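Local coordinates for protein eukaryotic peptide chain release factor GTP-binding subunit (PDB 1R5B) that serves as the GTP-binding subunit (eRF3) of a eukaryotic translation release factor, a multidomain protein of the EF-Tu/eEF1A-like family of translational GTP-binding proteins, at residues Val392-Phe397 and Glu429-Val434; Ser383-Ile388 and Arg451-Thr456; Asn357-Thr362 and Cys435-Glu440; Ala367-Leu372 and Gly446-Arg451. All blocks are in the same frame, centred on the assembly; numbering follows the deposited sequence.

Contact 1: residues Val392-Phe397 and Glu429-Val434; sequences VEEVSF and ETQTPV
The carboxylate of E394 and the amide of Q431 are turned 55° to each other; it is their stems that touch, the two side chains running side by side and pointing the same way, with E394 CG 4.1 Å from Q431 CG. E429 O takes the N-H of S396 in its carbonyl plane (S396 N to E429 O 3.0 Å). V395 adds a CA-H contact to this oxygen, V395 CA to E429 O 3.2 Å. The return bond, E429 N to S396 O at 3.0 Å, arrives nearly along the C=O axis, and the pair S396/E429 is thus an antiparallel hydrogen-bonded one. It sets strand 396-397 at the margin of the six-stranded antiparallel sheet of the C-terminal domain, a beta barrel as in eEF1A. Backbone bonds from E393 to M386 and from V395 to C384 bring the opposite margin of this sheet round to the same place. Past T430 the chain turns a corner at Q431 and T432 before strand 433-435. T430 presses CG2 on E394 O at 3.1 Å, and its CA-H meets the same oxygen. E393, its CG anti to the backbone N (chi1 -163°) and its chain bent at chi2, crosses T432 at about a right angle with E393 CD 3.9 Å from T432 OG1, while E393 CG lies 4.3 Å from V434 CG1.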
loop_
_atom_site.group_PDB
_atom_site.type_symbol
_atom_site.label_atom_id
_atom_site.label_comp_id
_atom_site.label_asym_id
_atom_site.label_seq_id
_atom_site.Cartn_x
_atom_site.Cartn_y
_atom_site.Cartn_z
ATOM N N VAL A 392 10.567 14.072 13.492
ATOM C CA VAL A 392 11.331 15.301 13.832
ATOM C C VAL A 392 12.319 15.052 14.991
ATOM O O VAL A 392 11.923 15.082 16.161
ATOM C CB VAL A 392 10.399 16.521 14.211
ATOM C CG1 VAL A 392 11.227 17.746 14.618
ATOM C CG2 VAL A 392 9.429 16.869 13.074
ATOM N N GLU A 393 13.596 14.834 14.681
ATOM C CA GLU A 393 14.577 14.550 15.725
ATOM C C GLU A 393 15.944 15.252 15.548
ATOM O O GLU A 393 16.040 16.471 15.739
ATOM C CB GLU A 393 14.718 13.035 15.925
ATOM C CG GLU A 393 15.378 12.630 17.238
ATOM C CD GLU A 393 15.006 13.537 18.407
ATOM O OE1 GLU A 393 13.851 13.447 18.887
ATOM O OE2 GLU A 393 15.861 14.350 18.838
ATOM N N GLU A 394 16.993 14.500 15.208
ATOM C CA GLU A 394 18.371 14.994 15.304
ATOM C C GLU A 394 19.311 13.922 14.778
ATOM O O GLU A 394 19.292 12.792 15.259
ATOM C CB GLU A 394 18.728 15.318 16.764
ATOM C CG GLU A 394 20.122 15.911 16.981
ATOM C CD GLU A 394 20.181 17.408 16.729
ATOM O OE1 GLU A 394 19.575 17.873 15.737
ATOM O OE2 GLU A 394 20.838 18.125 17.521
ATOM N N VAL A 395 20.149 14.268 13.809
ATOM C CA VAL A 395 20.928 13.250 13.118
ATOM C C VAL A 395 22.276 13.749 12.605
ATOM O O VAL A 395 22.433 14.925 12.294
ATOM C CB VAL A 395 20.125 12.670 11.933
ATOM C CG1 VAL A 395 19.983 13.704 10.815
ATOM C CG2 VAL A 395 20.768 11.392 11.413
ATOM N N SER A 396 23.225 12.820 12.510
ATOM C CA SER A 396 24.582 13.088 12.048
ATOM C C SER A 396 25.160 11.871 11.325
ATOM O O SER A 396 24.721 10.740 11.548
ATOM C CB SER A 396 25.482 13.451 13.234
ATOM O OG SER A 396 25.540 12.373 14.155
ATOM N N PHE A 397 26.162 12.103 10.474
ATOM C CA PHE A 397 26.730 11.016 9.682
ATOM C C PHE A 397 27.909 10.437 10.441
ATOM O O PHE A 397 28.627 11.167 11.098
ATOM C CB PHE A 397 27.138 11.514 8.291
ATOM C CG PHE A 397 25.976 12.012 7.462
ATOM C CD1 PHE A 397 25.403 11.206 6.485
ATOM C CD2 PHE A 397 25.449 13.288 7.671
ATOM C CE1 PHE A 397 24.325 11.664 5.731
ATOM C CE2 PHE A 397 24.367 13.752 6.920
ATOM C CZ PHE A 397 23.809 12.943 5.950
ATOM N N GLU A 429 23.203 8.480 12.843
ATOM C CA GLU A 429 23.032 8.334 14.276
ATOM C C GLU A 429 22.167 9.472 14.822
ATOM O O GLU A 429 22.241 10.624 14.338
ATOM C CB GLU A 429 24.403 8.283 14.970
ATOM C CG GLU A 429 24.831 6.882 15.404
ATOM C CD GLU A 429 26.135 6.867 16.191
ATOM O OE1 GLU A 429 26.217 7.553 17.233
ATOM O OE2 GLU A 429 27.082 6.165 15.766
ATOM N N THR A 430 21.351 9.137 15.835
ATOM C CA THR A 430 20.535 10.116 16.567
ATOM C C THR A 430 20.942 10.199 18.037
ATOM O O THR A 430 21.641 9.315 18.533
ATOM C CB THR A 430 19.068 9.725 16.490
ATOM O OG1 THR A 430 18.931 8.332 16.799
ATOM C CG2 THR A 430 18.549 9.834 15.077
ATOM N N GLN A 431 20.503 11.261 18.724
ATOM C CA GLN A 431 20.814 11.455 20.157
ATOM C C GLN A 431 19.888 10.635 21.055
ATOM O O GLN A 431 20.284 10.229 22.151
ATOM C CB GLN A 431 20.731 12.936 20.564
ATOM C CG GLN A 431 21.870 13.807 20.047
ATOM C CD GLN A 431 23.225 13.365 20.563
ATOM O OE1 GLN A 431 23.694 13.853 21.591
ATOM N NE2 GLN A 431 23.856 12.437 19.852
ATOM N N THR A 432 18.652 10.422 20.601
ATOM C CA THR A 432 17.717 9.534 21.293
ATOM C C THR A 432 16.972 8.686 20.269
ATOM O O THR A 432 16.676 9.170 19.185
ATOM C CB THR A 432 16.709 10.332 22.158
ATOM O OG1 THR A 432 15.899 11.169 21.325
ATOM C CG2 THR A 432 17.423 11.313 23.105
ATOM N N PRO A 433 16.646 7.440 20.618
ATOM C CA PRO A 433 16.083 6.485 19.657
ATOM C C PRO A 433 14.828 6.983 18.925
ATOM O O PRO A 433 14.002 7.670 19.511
ATOM C CB PRO A 433 15.731 5.277 20.539
ATOM C CG PRO A 433 16.600 5.379 21.704
ATOM C CD PRO A 433 16.760 6.845 21.964
ATOM N N VAL A 434 14.701 6.643 17.649
ATOM C CA VAL A 434 13.501 6.988 16.894
ATOM C C VAL A 434 13.003 5.768 16.142
ATOM O O VAL A 434 13.785 4.913 15.734
ATOM C CB VAL A 434 13.705 8.249 15.980
ATOM C CG1 VAL A 434 15.176 8.584 15.803
ATOM C CG2 VAL A 434 13.004 8.105 14.627
#

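Contact 2: residues Ser383-Ile388 and Arg451-Thr456; sequences SCVMHI and RDQGTT
R451 crosses H387 obliquely with its CB and CG, then leads away. R451 CB lies 3.8 Å from H387 NE2. R451 CG, 3.7 Å from the same H387 NE2, meets the imidazole obliquely. Bends at chi2 and chi3 then lead the chain outward, so that the guanidinium stands 85° to the imidazole plane. One guanidinium face receives G454 O, offset toward the rim, and at the tip NH1 makes a salt bridge with E29. The backbones form the antiparallel hydrogen-bonded pair V385/R451, which lays strand 385-387 against strand 447-451 in the C-terminal barrel. R451 N gives the firmer bond, 3.2 Å to V385 O, nearly straight at 163° and in the carbonyl plane; V385 N returns a weak one to R451 O. That carbonyl also takes a weak bond from Q453 N as the chain leaves the strand for the loop 452-456. The first two loop residues still touch segment 383-388: V385 CG2 meets Q453 NE2 at 3.7 Å, the two side chains crossing at about a right angle, and D452 OD2 approaches C384 CB at 3.7 Å. H387 NE2 is buried here with no polar partner, packed on alkyl carbons and 5.5 Å from R451 NE. That lack of a partner and the nearby arginine, though paired with E29, would be consistent with a neutral imidazole.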
loop_
_atom_site.group_PDB
_atom_site.type_symbol
_atom_site.label_atom_id
_atom_site.label_comp_id
_atom_site.label_asym_id
_atom_site.label_seq_id
_atom_site.Cartn_x
_atom_site.Cartn_y
_atom_site.Cartn_z
ATOM N N SER A 383 25.119 18.049 11.413
ATOM C CA SER A 383 23.917 18.046 12.251
ATOM C C SER A 383 22.759 18.830 11.642
ATOM O O SER A 383 22.877 20.018 11.356
ATOM C CB SER A 383 24.208 18.608 13.642
ATOM O OG SER A 383 23.026 18.595 14.432
ATOM N N CYS A 384 21.639 18.143 11.448
ATOM C CA CYS A 384 20.378 18.784 11.086
ATOM C C CYS A 384 19.224 18.022 11.710
ATOM O O CYS A 384 19.404 16.930 12.257
ATOM C CB CYS A 384 20.204 18.839 9.562
ATOM S SG CYS A 384 20.510 17.281 8.706
ATOM N N VAL A 385 18.037 18.608 11.629
ATOM C CA VAL A 385 16.816 17.913 12.017
ATOM C C VAL A 385 16.496 16.852 10.950
ATOM O O VAL A 385 16.513 17.160 9.762
ATOM C CB VAL A 385 15.627 18.912 12.174
ATOM C CG1 VAL A 385 14.355 18.185 12.606
ATOM C CG2 VAL A 385 15.971 20.014 13.173
ATOM N N MET A 386 16.253 15.606 11.369
ATOM C CA MET A 386 15.702 14.571 10.477
ATOM C C MET A 386 14.221 14.402 10.767
ATOM O O MET A 386 13.809 14.402 11.919
ATOM C CB MET A 386 16.405 13.224 10.660
ATOM C CG MET A 386 15.938 12.114 9.694
ATOM S SD MET A 386 16.192 10.456 10.354
ATOM C CE MET A 386 16.810 9.650 9.075
ATOM N N HIS A 387 13.431 14.272 9.706
ATOM C CA HIS A 387 12.002 13.985 9.804
ATOM C C HIS A 387 11.803 12.621 9.145
ATOM O O HIS A 387 12.205 12.481 7.992
ATOM C CB HIS A 387 11.194 15.048 9.039
ATOM C CG HIS A 387 11.429 16.461 9.491
ATOM N ND1 HIS A 387 10.435 17.234 10.050
ATOM C CD2 HIS A 387 12.526 17.256 9.422
ATOM C CE1 HIS A 387 10.916 18.437 10.327
ATOM N NE2 HIS A 387 12.182 18.475 9.956
ATOM N N ILE A 388 11.239 11.620 9.844
ATOM C CA ILE A 388 11.045 10.280 9.236
ATOM C C ILE A 388 9.605 9.902 8.994
ATOM O O ILE A 388 9.293 9.212 8.022
ATOM C CB ILE A 388 11.655 9.133 10.043
ATOM C CG1 ILE A 388 12.842 9.598 10.857
ATOM C CG2 ILE A 388 12.088 7.995 9.108
ATOM C CD1 ILE A 388 13.660 8.436 11.421
ATOM N N ARG A 451 16.127 19.171 7.368
ATOM C CA ARG A 451 15.855 20.608 7.454
ATOM C C ARG A 451 16.992 21.324 8.195
ATOM O O ARG A 451 17.351 20.938 9.310
ATOM C CB ARG A 451 14.524 20.851 8.178
ATOM C CG ARG A 451 13.302 20.824 7.267
ATOM C CD ARG A 451 12.357 22.014 7.428
ATOM N NE ARG A 451 11.792 22.455 6.149
ATOM C CZ ARG A 451 10.784 23.319 6.019
ATOM N NH1 ARG A 451 10.199 23.858 7.087
ATOM N NH2 ARG A 451 10.351 23.646 4.806
ATOM N N ASP A 452 17.544 22.372 7.583
ATOM C CA ASP A 452 18.714 23.058 8.137
ATOM C C ASP A 452 18.339 24.396 8.773
ATOM O O ASP A 452 18.827 25.460 8.377
ATOM C CB ASP A 452 19.790 23.230 7.060
ATOM C CG ASP A 452 21.191 23.009 7.598
ATOM O OD1 ASP A 452 21.988 23.976 7.618
ATOM O OD2 ASP A 452 21.580 21.895 8.020
ATOM N N GLN A 453 17.471 24.312 9.780
ATOM C CA GLN A 453 16.996 25.476 10.527
ATOM C C GLN A 453 16.428 26.514 9.562
ATOM O O GLN A 453 16.819 27.684 9.568
ATOM C CB GLN A 453 18.115 26.066 11.405
ATOM C CG GLN A 453 18.808 25.060 12.358
ATOM C CD GLN A 453 17.942 23.845 12.742
ATOM O OE1 GLN A 453 16.892 23.994 13.367
ATOM N NE2 GLN A 453 18.395 22.650 12.372
ATOM N N GLY A 454 15.501 26.053 8.727
ATOM C CA GLY A 454 14.879 26.891 7.722
ATOM C C GLY A 454 14.052 26.103 6.718
ATOM O O GLY A 454 12.918 25.703 7.008
ATOM N N THR A 455 14.645 25.847 5.554
ATOM C CA THR A 455 13.892 25.485 4.350
ATOM C C THR A 455 14.524 24.322 3.561
ATOM O O THR A 455 15.074 24.533 2.479
ATOM C CB THR A 455 13.723 26.767 3.446
ATOM O OG1 THR A 455 13.682 26.416 2.056
ATOM C CG2 THR A 455 14.934 27.709 3.551
ATOM N N THR A 456 14.447 23.110 4.116
ATOM C CA THR A 456 14.899 21.874 3.449
ATOM C C THR A 456 16.424 21.785 3.239
ATOM O O THR A 456 17.141 22.748 3.482
ATOM C CB THR A 456 14.106 21.642 2.110
ATOM O OG1 THR A 456 13.882 20.240 1.914
ATOM C CG2 THR A 456 14.895 22.068 0.844
#

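Contact 3: residues Asn357-Thr362 and Cys435-Glu440; sequences NPVHAT and CMERFE
At A361 and C435, an antiparallel non-hydrogen-bonded pair with CA atoms 4.0 Å apart, the two chains pass at a steep angle, their touching parts running 105° apart. M436 N then bonds to H360 O at 3.1 Å, coming from above the carbonyl plane, and C435 CA brings a CA-H to that same oxygen. The shorter and straighter of the two hydrogen bonds comes from E437: its chain, bent at chi2 (-81°), swings the carboxylate back so that E437 OE2 takes H360 N at 2.8 Å and 177°. E437 OE2 also sits in plane at the imidazole edge, 3.1 Å from H360 CD2, with the ring turned well away from the carboxylate plane; the acid could raise the histidine's affinity for a proton. V359 CG2 rests on E437 OE2 at 3.3 Å, and V359 CG1 on C435 SG. T362 CG2 meets M436 SD at 3.8 Å, while T362 OG1 is hydrogen-bonded to L466 O. V359 and C435 pack on strands 302-307 and 351-353 of the eight-stranded antiparallel sheet, T362 and M436 on strand 457-466 of the C-terminal sheet, so the contact lies where the two beta domains join, shortly before helix 443-446.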
loop_
_atom_site.group_PDB
_atom_site.type_symbol
_atom_site.label_atom_id
_atom_site.label_comp_id
_atom_site.label_asym_id
_atom_site.label_seq_id
_atom_site.Cartn_x
_atom_site.Cartn_y
_atom_site.Cartn_z
ATOM N N ASN A 357 5.081 -7.832 18.338
ATOM C CA ASN A 357 6.140 -7.573 17.356
ATOM C C ASN A 357 6.245 -6.076 17.070
ATOM O O ASN A 357 5.823 -5.602 16.029
ATOM C CB ASN A 357 5.857 -8.339 16.056
ATOM C CG ASN A 357 5.827 -9.841 16.265
ATOM O OD1 ASN A 357 6.838 -10.454 16.642
ATOM N ND2 ASN A 357 4.661 -10.449 16.047
ATOM N N PRO A 358 6.814 -5.326 17.998
ATOM C CA PRO A 358 6.781 -3.867 17.916
ATOM C C PRO A 358 7.603 -3.312 16.758
ATOM O O PRO A 358 8.602 -3.911 16.380
ATOM C CB PRO A 358 7.406 -3.444 19.245
ATOM C CG PRO A 358 8.340 -4.569 19.560
ATOM C CD PRO A 358 7.563 -5.790 19.182
ATOM N N VAL A 359 7.181 -2.175 16.213
ATOM C CA VAL A 359 7.990 -1.410 15.289
ATOM C C VAL A 359 9.384 -1.228 15.862
ATOM O O VAL A 359 9.534 -1.018 17.066
ATOM C CB VAL A 359 7.390 -0.011 15.032
ATOM C CG1 VAL A 359 7.520 0.900 16.233
ATOM C CG2 VAL A 359 8.035 0.630 13.853
ATOM N N HIS A 360 10.395 -1.282 15.003
ATOM C CA HIS A 360 11.771 -1.085 15.439
ATOM C C HIS A 360 12.048 0.355 15.830
ATOM O O HIS A 360 11.376 1.261 15.382
ATOM C CB HIS A 360 12.745 -1.508 14.347
ATOM C CG HIS A 360 12.762 -2.977 14.109
ATOM N ND1 HIS A 360 13.806 -3.783 14.516
ATOM C CD2 HIS A 360 11.853 -3.795 13.525
ATOM C CE1 HIS A 360 13.543 -5.034 14.179
ATOM N NE2 HIS A 360 12.366 -5.067 13.576
ATOM N N ALA A 361 13.036 0.528 16.691
ATOM C CA ALA A 361 13.535 1.830 17.064
ATOM C C ALA A 361 15.020 1.674 17.291
ATOM O O ALA A 361 15.471 0.654 17.811
ATOM C CB ALA A 361 12.876 2.310 18.309
ATOM N N THR A 362 15.782 2.677 16.885
ATOM C CA THR A 362 17.232 2.577 16.928
ATOM C C THR A 362 17.869 3.948 16.915
ATOM O O THR A 362 17.196 4.943 16.688
ATOM C CB THR A 362 17.722 1.731 15.729
ATOM O OG1 THR A 362 19.085 1.342 15.905
ATOM C CG2 THR A 362 17.736 2.546 14.447
ATOM N N CYS A 435 11.687 5.681 15.984
ATOM C CA CYS A 435 11.074 4.530 15.337
ATOM C C CYS A 435 11.257 4.620 13.854
ATOM O O CYS A 435 11.116 5.685 13.279
ATOM C CB CYS A 435 9.588 4.454 15.658
ATOM S SG CYS A 435 9.274 4.365 17.432
ATOM N N MET A 436 11.574 3.495 13.234
ATOM C CA MET A 436 11.804 3.442 11.798
ATOM C C MET A 436 11.824 1.990 11.337
ATOM O O MET A 436 12.047 1.077 12.128
ATOM C CB MET A 436 13.124 4.148 11.417
ATOM C CG MET A 436 14.393 3.469 11.950
ATOM S SD MET A 436 15.995 4.219 11.463
ATOM C CE MET A 436 15.808 5.747 12.163
ATOM N N GLU A 437 11.547 1.796 10.060
ATOM C CA GLU A 437 11.778 0.541 9.374
ATOM C C GLU A 437 12.442 0.847 8.026
ATOM O O GLU A 437 12.394 1.982 7.543
ATOM C CB GLU A 437 10.452 -0.178 9.101
ATOM C CG GLU A 437 9.614 -0.476 10.330
ATOM C CD GLU A 437 10.042 -1.702 11.096
ATOM O OE1 GLU A 437 10.557 -2.669 10.506
ATOM O OE2 GLU A 437 9.834 -1.699 12.321
ATOM N N ARG A 438 13.025 -0.176 7.416
ATOM C CA ARG A 438 13.479 -0.083 6.032
ATOM C C ARG A 438 12.350 0.447 5.143
ATOM O O ARG A 438 11.204 0.026 5.300
ATOM C CB ARG A 438 13.910 -1.461 5.531
ATOM C CG ARG A 438 15.081 -2.074 6.305
ATOM C CD ARG A 438 15.814 -3.156 5.541
ATOM N NE ARG A 438 14.955 -4.301 5.258
ATOM C CZ ARG A 438 15.153 -5.178 4.280
ATOM N NH1 ARG A 438 16.202 -5.077 3.473
ATOM N NH2 ARG A 438 14.293 -6.175 4.111
ATOM N N PHE A 439 12.661 1.367 4.228
ATOM C CA PHE A 439 11.695 1.860 3.241
ATOM C C PHE A 439 11.055 0.691 2.494
ATOM O O PHE A 439 9.862 0.702 2.195
ATOM C CB PHE A 439 12.399 2.792 2.245
ATOM C CG PHE A 439 11.484 3.385 1.194
ATOM C CD1 PHE A 439 10.675 4.484 1.494
ATOM C CD2 PHE A 439 11.428 2.846 -0.084
ATOM C CE1 PHE A 439 9.823 5.028 0.538
ATOM C CE2 PHE A 439 10.578 3.395 -1.057
ATOM C CZ PHE A 439 9.776 4.489 -0.744
ATOM N N GLU A 440 11.895 -0.299 2.192
ATOM C CA GLU A 440 11.541 -1.546 1.519
ATOM C C GLU A 440 10.417 -2.309 2.240
ATOM O O GLU A 440 9.607 -2.989 1.599
ATOM C CB GLU A 440 12.809 -2.420 1.454
ATOM C CG GLU A 440 12.631 -3.832 0.904
ATOM C CD GLU A 440 13.947 -4.599 0.743
ATOM O OE1 GLU A 440 15.019 -4.110 1.188
ATOM O OE2 GLU A 440 13.904 -5.712 0.162
#

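Contact 4: residues Ala367-Leu372 and Gly446-Arg451; sequences AQIAIL and GRFTLR
Strand 364-371 meets the rim of the F448 ring and the tip of L450: A367 CB lies in the ring plane, 3.4 Å from F448 CZ, and I369 CD1 reaches the same edge at 4.0 Å from F448 CE1. I369 CD1 also packs on L450 CD2 at a tight 3.4 Å, so one methyl group bridges the two residues. I369 crosses both F448 and L450 at about a right angle. F448 has its CG in the crowded position between backbone N and carbonyl carbon (chi1 59°), which directs the ring at A367 and I369; F448 and L450 leave the same face of strand 447-451. The strands themselves are not sheet partners: their axes come within 8.9 Å and run 41° apart, and strand 457-466 lies between them in the sheet order. The sheet curls into the antiparallel barrel of an eEF1A-like C-terminal domain, and the apolar side chains meet in its interior. Around this core, A458 of strand 457-466 touches both I369 and L450, I424 lies on I369, and M386 of strand 385-387 backs F448 and L450. On the outer side, R447 makes a cation-pi contact with Y39 and touches L35 of helix 35-38.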
loop_
_atom_site.group_PDB
_atom_site.type_symbol
_atom_site.label_atom_id
_atom_site.label_comp_id
_atom_site.label_asym_id
_atom_site.label_seq_id
_atom_site.Cartn_x
_atom_site.Cartn_y
_atom_site.Cartn_z
ATOM N N ALA A 367 21.431 4.832 5.200
ATOM C CA ALA A 367 20.448 5.685 4.505
ATOM C C ALA A 367 20.942 6.352 3.202
ATOM O O ALA A 367 21.947 7.081 3.209
ATOM C CB ALA A 367 19.946 6.757 5.456
ATOM N N GLN A 368 20.215 6.101 2.103
ATOM C CA GLN A 368 20.430 6.784 0.832
ATOM C C GLN A 368 19.838 8.181 0.888
ATOM O O GLN A 368 18.732 8.349 1.386
ATOM C CB GLN A 368 19.738 6.041 -0.310
ATOM C CG GLN A 368 20.347 4.699 -0.708
ATOM C CD GLN A 368 19.878 4.230 -2.085
ATOM O OE1 GLN A 368 19.897 3.031 -2.374
ATOM N NE2 GLN A 368 19.460 5.170 -2.930
ATOM N N ILE A 369 20.537 9.162 0.316
ATOM C CA ILE A 369 20.171 10.574 0.478
ATOM C C ILE A 369 20.423 11.418 -0.774
ATOM O O ILE A 369 21.027 10.958 -1.743
ATOM C CB ILE A 369 20.927 11.179 1.700
ATOM C CG1 ILE A 369 20.032 12.117 2.522
ATOM C CG2 ILE A 369 22.194 11.913 1.273
ATOM C CD1 ILE A 369 20.476 12.251 3.989
ATOM N N ALA A 370 19.959 12.663 -0.735
ATOM C CA ALA A 370 20.057 13.552 -1.877
ATOM C C ALA A 370 20.047 15.007 -1.423
ATOM O O ALA A 370 19.013 15.513 -0.988
ATOM C CB ALA A 370 18.913 13.289 -2.848
ATOM N N ILE A 371 21.200 15.669 -1.540
ATOM C CA ILE A 371 21.362 17.052 -1.112
ATOM C C ILE A 371 20.644 17.960 -2.107
ATOM O O ILE A 371 20.620 17.661 -3.300
ATOM C CB ILE A 371 22.869 17.398 -1.018
ATOM C CG1 ILE A 371 23.495 16.673 0.182
ATOM C CG2 ILE A 371 23.098 18.919 -0.917
ATOM C CD1 ILE A 371 23.764 15.186 -0.039
ATOM N N LEU A 372 20.095 19.076 -1.619
ATOM C CA LEU A 372 19.149 19.897 -2.390
ATOM C C LEU A 372 19.580 21.348 -2.708
ATOM O O LEU A 372 19.270 21.827 -3.803
ATOM C CB LEU A 372 17.767 19.902 -1.703
ATOM C CG LEU A 372 16.727 18.911 -2.255
ATOM C CD1 LEU A 372 15.638 18.610 -1.234
ATOM C CD2 LEU A 372 16.114 19.432 -3.555
ATOM N N GLY A 446 10.278 4.472 6.612
ATOM C CA GLY A 446 11.662 4.610 6.182
ATOM C C GLY A 446 11.969 5.808 5.289
ATOM O O GLY A 446 13.084 5.930 4.816
ATOM N N ARG A 447 10.999 6.694 5.072
ATOM C CA ARG A 447 11.173 7.842 4.181
ATOM C C ARG A 447 11.370 9.138 4.979
ATOM O O ARG A 447 10.550 9.443 5.835
ATOM C CB ARG A 447 9.938 7.964 3.286
ATOM C CG ARG A 447 9.900 9.189 2.397
ATOM C CD ARG A 447 8.994 9.028 1.172
ATOM N NE ARG A 447 8.738 10.288 0.469
ATOM C CZ ARG A 447 8.009 10.400 -0.644
ATOM N NH1 ARG A 447 7.462 9.326 -1.207
ATOM N NH2 ARG A 447 7.838 11.588 -1.212
ATOM N N PHE A 448 12.425 9.912 4.679
ATOM C CA PHE A 448 12.749 11.120 5.461
ATOM C C PHE A 448 13.279 12.363 4.700
ATOM O O PHE A 448 13.893 12.253 3.635
ATOM C CB PHE A 448 13.696 10.764 6.602
ATOM C CG PHE A 448 14.988 10.157 6.169
ATOM C CD1 PHE A 448 16.072 10.974 5.854
ATOM C CD2 PHE A 448 15.157 8.778 6.143
ATOM C CE1 PHE A 448 17.285 10.426 5.493
ATOM C CE2 PHE A 448 16.377 8.221 5.781
ATOM C CZ PHE A 448 17.441 9.053 5.454
ATOM N N THR A 449 13.017 13.542 5.273
ATOM C CA THR A 449 13.532 14.816 4.760
ATOM C C THR A 449 14.311 15.613 5.835
ATOM O O THR A 449 13.893 15.687 6.994
ATOM C CB THR A 449 12.380 15.689 4.168
ATOM O OG1 THR A 449 11.892 16.621 5.144
ATOM C CG2 THR A 449 11.155 14.867 3.835
ATOM N N LEU A 450 15.428 16.221 5.428
ATOM C CA LEU A 450 16.315 16.976 6.331
ATOM C C LEU A 450 16.069 18.485 6.228
ATOM O O LEU A 450 15.823 19.005 5.144
ATOM C CB LEU A 450 17.782 16.645 6.028
ATOM C CG LEU A 450 18.295 15.324 6.622
ATOM C CD1 LEU A 450 17.269 14.203 6.583
ATOM C CD2 LEU A 450 19.552 14.877 5.914
ATOM N N ARG A 451 16.127 19.171 7.368
ATOM C CA ARG A 451 15.855 20.608 7.454
ATOM C C ARG A 451 16.992 21.324 8.195
ATOM O O ARG A 451 17.351 20.938 9.310
ATOM C CB ARG A 451 14.524 20.851 8.178
ATOM C CG ARG A 451 13.302 20.824 7.267
ATOM C CD ARG A 451 12.357 22.014 7.428
ATOM N NE ARG A 451 11.792 22.455 6.149
ATOM C CZ ARG A 451 10.784 23.319 6.019
ATOM N NH1 ARG A 451 10.199 23.858 7.087
ATOM N NH2 ARG A 451 10.351 23.646 4.806
#

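Contacts 1, 2 and 4 belong to one curled sheet of the C-terminal domain, and contact 3 ties that domain to the neighbouring beta domain. Contacts 2 and 4, centres about 9 Å apart, share R451 and continue one strand pairing, probably through H387 O to T449 N at 3.0 Å. Contacts 1 and 2, centres about 11 Å apart, probably mark the closure of the barrel and also pack through V434 CG2 and I388 CD1 at 3.3 Å. F397 CZ of contact 1 adds to the core of contact 4, 3.9 Å from I369 CD1. Contact 3 joins contact 1 probably through V434 N to T362 O at 3.2 Å; its centre is about 21 Å from that of contact 2, yet I388 CD1 still meets M436 CE at 3.5 Å.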